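Local coordinates for protein geranyltranstransferase (Legionella pneumophila subsp. pneumophila, PDB 3LOM) that probably condenses allylic prenyl diphosphates with isopentenyl diphosphate in a magnesium-dependent reaction, making farnesyl diphosphate or a longer chain such as geranylgeranyl diphosphate, at residues 23-26 with 27-31; 267-270 with 271-275. All coordinates share one frame; numbering follows the deposited sequence.

Contact 1 (23-26 with 27-31); sequences YLEQ and LLNEI
L27 meets Y23 and L24 through a single methyl group. Its CD2 lies 4.1 Å from CE1 of the Y23 ring, approaching the ring obliquely, and 4.2 Å from CD2 of L24. The leucine reaches both because its CG stands anti to the backbone N (chi1 -176°), which carries the branch back along the helix; Y23 adopts the same first torsion. Beneath these side chains run i to i+4 backbone bonds near the C-terminal end of helix 5-28. L27 N donates to Y23 O, L28 N to L24 O at 2.8 Å, and N29 N to E25 O at 2.9 Å. An i to i+3 bond follows, E30 N to L27 O, longer at 3.2 Å. On the polar side the E25 carboxylate and the N29 amide stand with their planes 82° apart, E25 OE1 being 3.5 Å from N29 OD1, two acceptors that do not bond. The E30 carboxylate is held by R134, its OE1 forming a salt bridge with NH2, while Y23 OH makes a weak hydrogen bond to NH1 of the same arginine. Helix 113-135 also packs on L27 and L28 through V130 and L126, and A77 of helix 69-91 touches L27. Apolar packing thus fixes one face of this helix end, and R134 ties residues from both segments to helix 113-135, probably with its charge partly balanced by E30.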
ATOM      1  N   TYR A  23       6.967  19.490  -6.945  1.00 49.08           N
ATOM      2  CA  TYR A  23       5.609  18.956  -6.864  1.00 46.30           C
ATOM      3  C   TYR A  23       5.424  18.049  -5.649  1.00 41.39           C
ATOM      4  O   TYR A  23       4.346  18.025  -5.065  1.00 42.95           O
ATOM      5  CB  TYR A  23       5.194  18.232  -8.156  1.00 54.88           C
ATOM      6  CG  TYR A  23       3.731  17.836  -8.158  1.00 59.19           C
ATOM      7  CD1 TYR A  23       3.334  16.534  -7.838  1.00 53.85           C
ATOM      8  CD2 TYR A  23       2.741  18.772  -8.448  1.00 55.96           C
ATOM      9  CE1 TYR A  23       1.980  16.180  -7.814  1.00 37.60           C
ATOM     10  CE2 TYR A  23       1.399  18.428  -8.428  1.00 47.93           C
ATOM     11  CZ  TYR A  23       1.028  17.129  -8.114  1.00 48.42           C
ATOM     12  OH  TYR A  23      -0.301  16.788  -8.094  1.00 71.76           O
ATOM     13  N   LEU A  24       6.472  17.316  -5.268  1.00 45.49           N
ATOM     14  CA  LEU A  24       6.416  16.455  -4.078  1.00 52.48           C
ATOM     15  C   LEU A  24       6.313  17.241  -2.773  1.00 50.33           C
ATOM     16  O   LEU A  24       5.520  16.876  -1.902  1.00 48.97           O
ATOM     17  CB  LEU A  24       7.606  15.488  -4.014  1.00 54.58           C
ATOM     18  CG  LEU A  24       7.393  14.053  -4.499  1.00 64.00           C
ATOM     19  CD1 LEU A  24       8.677  13.239  -4.336  1.00 65.50           C
ATOM     20  CD2 LEU A  24       6.226  13.389  -3.761  1.00 44.48           C
ATOM     21  N   GLU A  25       7.114  18.306  -2.655  1.00 51.91           N
ATOM     22  CA  GLU A  25       7.077  19.217  -1.502  1.00 52.02           C
ATOM     23  C   GLU A  25       5.701  19.791  -1.256  1.00 52.59           C
ATOM     24  O   GLU A  25       5.181  19.707  -0.137  1.00 52.92           O
ATOM     25  CB  GLU A  25       8.057  20.379  -1.677  1.00 54.53           C
ATOM     26  CG  GLU A  25       9.362  20.222  -0.931  1.00 65.72           C
ATOM     27  CD  GLU A  25       9.170  20.005   0.557  1.00 66.00           C
ATOM     28  OE1 GLU A  25       8.927  20.975   1.302  1.00 61.25           O
ATOM     29  OE2 GLU A  25       9.289  18.848   0.986  1.00 68.16           O
ATOM     30  N   GLN A  26       5.122  20.364  -2.310  1.00 48.54           N
ATOM     31  CA  GLN A  26       3.798  20.964  -2.253  1.00 57.97           C
ATOM     32  C   GLN A  26       2.785  19.939  -1.788  1.00 56.06           C
ATOM     33  O   GLN A  26       2.023  20.191  -0.853  1.00 58.32           O
ATOM     34  CB  GLN A  26       3.393  21.530  -3.621  1.00 62.03           C
ATOM     35  CG  GLN A  26       4.077  22.845  -3.993  1.00 83.97           C
ATOM     36  CD  GLN A  26       3.598  24.035  -3.161  1.00101.79           C
ATOM     37  OE1 GLN A  26       4.384  24.923  -2.827  1.00104.52           O
ATOM     38  NE2 GLN A  26       2.308  24.058  -2.831  1.00102.95           N
ATOM     39  N   LEU A  27       2.820  18.776  -2.436  1.00 57.33           N
ATOM     40  CA  LEU A  27       1.986  17.626  -2.099  1.00 58.32           C
ATOM     41  C   LEU A  27       2.096  17.218  -0.626  1.00 51.47           C
ATOM     42  O   LEU A  27       1.079  17.100   0.060  1.00 46.52           O
ATOM     43  CB  LEU A  27       2.357  16.458  -3.016  1.00 62.93           C
ATOM     44  CG  LEU A  27       1.626  15.122  -3.000  1.00 73.72           C
ATOM     45  CD1 LEU A  27       0.120  15.306  -3.074  1.00 85.00           C
ATOM     46  CD2 LEU A  27       2.134  14.309  -4.179  1.00 86.08           C
ATOM     47  N   LEU A  28       3.328  17.031  -0.149  1.00 43.43           N
ATOM     48  CA  LEU A  28       3.584  16.669   1.253  1.00 47.05           C
ATOM     49  C   LEU A  28       3.082  17.710   2.256  1.00 52.47           C
ATOM     50  O   LEU A  28       2.523  17.356   3.297  1.00 53.71           O
ATOM     51  CB  LEU A  28       5.072  16.368   1.488  1.00 35.04           C
ATOM     52  CG  LEU A  28       5.596  15.013   1.006  1.00 59.73           C
ATOM     53  CD1 LEU A  28       7.107  14.958   1.100  1.00 57.46           C
ATOM     54  CD2 LEU A  28       4.966  13.851   1.781  1.00 67.03           C
ATOM     55  N   ASN A  29       3.247  18.990   1.915  1.00 61.86           N
ATOM     56  CA  ASN A  29       2.858  20.094   2.802  1.00 64.05           C
ATOM     57  C   ASN A  29       1.338  20.312   2.876  1.00 64.92           C
ATOM     58  O   ASN A  29       0.869  21.140   3.656  1.00 68.85           O
ATOM     59  CB  ASN A  29       3.576  21.409   2.419  1.00 62.56           C
ATOM     60  CG  ASN A  29       5.120  21.340   2.558  1.00 75.63           C
ATOM     61  OD1 ASN A  29       5.812  22.266   2.135  1.00 92.16           O
ATOM     62  ND2 ASN A  29       5.652  20.259   3.138  1.00 55.15           N
ATOM     63  N   GLU A  30       0.577  19.562   2.076  1.00 66.45           N
ATOM     64  CA  GLU A  30      -0.888  19.660   2.060  1.00 67.49           C
ATOM     65  C   GLU A  30      -1.602  18.564   2.848  1.00 69.06           C
ATOM     66  O   GLU A  30      -2.687  18.803   3.376  1.00 78.80           O
ATOM     67  CB  GLU A  30      -1.422  19.691   0.625  1.00 62.79           C
ATOM     68  CG  GLU A  30      -1.203  21.017  -0.082  1.00 74.92           C
ATOM     69  CD  GLU A  30      -1.559  20.963  -1.554  1.00 90.29           C
ATOM     70  OE1 GLU A  30      -2.704  20.576  -1.876  1.00 86.37           O
ATOM     71  OE2 GLU A  30      -0.691  21.313  -2.386  1.00 90.56           O
ATOM     72  N   ILE A  31      -1.005  17.371   2.915  1.00 65.38           N
ATOM     73  CA  ILE A  31      -1.580  16.241   3.664  1.00 61.16           C
ATOM     74  C   ILE A  31      -1.491  16.470   5.169  1.00 56.50           C
ATOM     75  O   ILE A  31      -0.480  16.973   5.668  1.00 55.50           O
ATOM     76  CB  ILE A  31      -0.859  14.897   3.378  1.00 59.15           C
ATOM     77  CG1 ILE A  31      -0.361  14.830   1.943  1.00 69.07           C
ATOM     78  CG2 ILE A  31      -1.778  13.708   3.662  1.00 64.38           C
ATOM     79  CD1 ILE A  31       0.964  14.147   1.830  1.00 82.34           C
TER

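Contact 2 (267-270 with 271-275); sequences EEEI and AVHYQ
I270 and Y274 lie side by side, one turn apart, on helix 263-279 of the all-helical prenyl synthase fold. The apolar part of the contact is theirs: CG2 of I270 sits in the plane of the tyrosine ring, at its edge, 3.8 Å from Y274 CD2. The isoleucine brings that methyl round by holding CG2 anti to the backbone N, with CG1 beside it (chi1 -46°). Both residues face inward, where S302 of helix 289-303 touches I270, and T295, L298 and Q299 of that helix pack on Y274; the Y274 hydroxyl is hydrogen-bonded to Q229 of helix 209-236. On the outer side, V272 CG2 rests 3.7 Å from OE2 of E268, whose chain bends at chi2 (66°) to lie across the valine. Backbone hydrogen bonds join each residue of 267-270 to the one four places on. That from V272 N to E268 O, 2.7 Å, is the shortest and nearly linear at 169°, whereas the others are longer. Among the polar side chains, E267 OE2 bonds to the hydroxyl of Y232, and H273 ND1 to ND1 of H221, whose ring meets that of H273. The far edge of the H273 imidazole faces E269, which points the same way: the carboxylate and ring planes are only modestly inclined, and E269 OE1 lies in the ring plane, 3.2 Å from both NE2 and CD2 of H273.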
ATOM      1  N   GLU A 267      28.992  -7.140 -21.574  1.00 79.15           N
ATOM      2  CA  GLU A 267      29.188  -5.901 -22.338  1.00 77.57           C
ATOM      3  C   GLU A 267      28.355  -5.849 -23.613  1.00 78.72           C
ATOM      4  O   GLU A 267      27.756  -4.817 -23.924  1.00 77.52           O
ATOM      5  CB  GLU A 267      30.663  -5.719 -22.694  1.00 79.30           C
ATOM      6  CG  GLU A 267      31.494  -5.038 -21.619  1.00 77.30           C
ATOM      7  CD  GLU A 267      32.992  -5.220 -21.820  1.00 83.75           C
ATOM      8  OE1 GLU A 267      33.422  -5.501 -22.963  1.00 81.09           O
ATOM      9  OE2 GLU A 267      33.742  -5.082 -20.829  1.00 77.95           O
ATOM     10  N   GLU A 268      28.315  -6.964 -24.341  1.00 74.45           N
ATOM     11  CA  GLU A 268      27.514  -7.045 -25.556  1.00 70.27           C
ATOM     12  C   GLU A 268      26.023  -7.138 -25.244  1.00 66.56           C
ATOM     13  O   GLU A 268      25.219  -6.523 -25.941  1.00 68.18           O
ATOM     14  CB  GLU A 268      27.972  -8.200 -26.454  1.00 75.29           C
ATOM     15  CG  GLU A 268      27.394  -8.169 -27.879  1.00 77.31           C
ATOM     16  CD  GLU A 268      27.871  -6.978 -28.707  1.00 81.07           C
ATOM     17  OE1 GLU A 268      29.000  -6.495 -28.485  1.00 79.12           O
ATOM     18  OE2 GLU A 268      27.112  -6.526 -29.589  1.00 86.00           O
ATOM     19  N   GLU A 269      25.665  -7.880 -24.194  1.00 62.58           N
ATOM     20  CA  GLU A 269      24.275  -7.934 -23.719  1.00 59.92           C
ATOM     21  C   GLU A 269      23.750  -6.536 -23.382  1.00 59.65           C
ATOM     22  O   GLU A 269      22.637  -6.188 -23.789  1.00 58.32           O
ATOM     23  CB  GLU A 269      24.126  -8.876 -22.519  1.00 58.13           C
ATOM     24  CG  GLU A 269      24.033 -10.355 -22.876  1.00 48.31           C
ATOM     25  CD  GLU A 269      22.605 -10.844 -23.111  1.00 76.11           C
ATOM     26  OE1 GLU A 269      21.648 -10.050 -22.992  1.00 77.15           O
ATOM     27  OE2 GLU A 269      22.435 -12.041 -23.424  1.00 78.84           O
ATOM     28  N   ILE A 270      24.562  -5.748 -22.663  1.00 62.74           N
ATOM     29  CA  ILE A 270      24.294  -4.317 -22.427  1.00 65.22           C
ATOM     30  C   ILE A 270      24.037  -3.597 -23.756  1.00 67.25           C
ATOM     31  O   ILE A 270      23.004  -2.947 -23.927  1.00 68.52           O
ATOM     32  CB  ILE A 270      25.480  -3.570 -21.720  1.00 65.33           C
ATOM     33  CG1 ILE A 270      26.052  -4.349 -20.525  1.00 66.47           C
ATOM     34  CG2 ILE A 270      25.085  -2.140 -21.331  1.00 67.61           C
ATOM     35  CD1 ILE A 270      25.352  -4.167 -19.208  1.00 56.41           C
ATOM     36  N   ALA A 271      24.982  -3.742 -24.687  1.00 70.27           N
ATOM     37  CA  ALA A 271      24.949  -3.038 -25.970  1.00 72.16           C
ATOM     38  C   ALA A 271      23.738  -3.402 -26.820  1.00 72.28           C
ATOM     39  O   ALA A 271      23.047  -2.508 -27.315  1.00 73.18           O
ATOM     40  CB  ALA A 271      26.241  -3.273 -26.749  1.00 70.10           C
ATOM     41  N   VAL A 272      23.477  -4.703 -26.960  1.00 71.89           N
ATOM     42  CA  VAL A 272      22.372  -5.195 -27.789  1.00 72.59           C
ATOM     43  C   VAL A 272      21.030  -4.712 -27.246  1.00 72.01           C
ATOM     44  O   VAL A 272      20.194  -4.229 -28.011  1.00 76.82           O
ATOM     45  CB  VAL A 272      22.363  -6.752 -27.947  1.00 73.44           C
ATOM     46  CG1 VAL A 272      21.264  -7.191 -28.902  1.00 73.41           C
ATOM     47  CG2 VAL A 272      23.690  -7.262 -28.465  1.00 72.41           C
ATOM     48  N   HIS A 273      20.844  -4.812 -25.932  1.00 70.31           N
ATOM     49  CA  HIS A 273      19.569  -4.429 -25.311  1.00 66.70           C
ATOM     50  C   HIS A 273      19.278  -2.924 -25.362  1.00 66.66           C
ATOM     51  O   HIS A 273      18.120  -2.523 -25.551  1.00 60.19           O
ATOM     52  CB  HIS A 273      19.451  -4.988 -23.893  1.00 62.00           C
ATOM     53  CG  HIS A 273      19.056  -6.430 -23.856  1.00 59.70           C
ATOM     54  ND1 HIS A 273      17.782  -6.858 -24.160  1.00 45.83           N
ATOM     55  CD2 HIS A 273      19.769  -7.545 -23.571  1.00 58.49           C
ATOM     56  CE1 HIS A 273      17.726  -8.174 -24.066  1.00 46.01           C
ATOM     57  NE2 HIS A 273      18.917  -8.615 -23.702  1.00 60.16           N
ATOM     58  N   TYR A 274      20.328  -2.110 -25.219  1.00 65.67           N
ATOM     59  CA  TYR A 274      20.225  -0.658 -25.415  1.00 68.33           C
ATOM     60  C   TYR A 274      19.931  -0.294 -26.864  1.00 70.56           C
ATOM     61  O   TYR A 274      19.150   0.619 -27.122  1.00 70.82           O
ATOM     62  CB  TYR A 274      21.489   0.070 -24.943  1.00 64.12           C
ATOM     63  CG  TYR A 274      21.393   0.597 -23.528  1.00 69.94           C
ATOM     64  CD1 TYR A 274      20.454   1.570 -23.188  1.00 64.10           C
ATOM     65  CD2 TYR A 274      22.243   0.126 -22.527  1.00 74.66           C
ATOM     66  CE1 TYR A 274      20.359   2.055 -21.889  1.00 64.54           C
ATOM     67  CE2 TYR A 274      22.155   0.603 -21.227  1.00 69.04           C
ATOM     68  CZ  TYR A 274      21.211   1.568 -20.915  1.00 65.31           C
ATOM     69  OH  TYR A 274      21.112   2.040 -19.630  1.00 53.89           O
ATOM     70  N   GLN A 275      20.559  -1.019 -27.793  1.00 73.62           N
ATOM     71  CA  GLN A 275      20.358  -0.829 -29.231  1.00 74.02           C
ATOM     72  C   GLN A 275      18.904  -1.096 -29.617  1.00 71.48           C
ATOM     73  O   GLN A 275      18.312  -0.321 -30.371  1.00 67.70           O
ATOM     74  CB  GLN A 275      21.309  -1.733 -30.025  1.00 79.90           C
ATOM     75  CG  GLN A 275      21.516  -1.353 -31.492  1.00 90.20           C
ATOM     76  CD  GLN A 275      20.527  -2.022 -32.440  1.00101.03           C
ATOM     77  OE1 GLN A 275      20.175  -1.456 -33.478  1.00 97.91           O
ATOM     78  NE2 GLN A 275      20.073  -3.225 -32.088  1.00 93.61           N
TER

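In the fold
Contact 1 comes first along the chain, at the C-terminal end of helix 5-28, and closes long before contact 2 opens within helix 263-279. The two lie on opposite sides of the chain's centre, each about 20 Å from it; their own centres are 39 Å apart and their nearest atoms about 23 Å, so they do not touch. Neither do they share a helix: residues 23-31 pack against helices 36-46, 69-91 and 113-135, residues 267-275 against 209-236 and 289-303. Contact 1 also approaches the dimer partner, I31 packing on S158 of the second subunit, whereas no other chain of the assembly reaches contact 2. Together they attach an early and a late helix to separate flanks of the helical bundle.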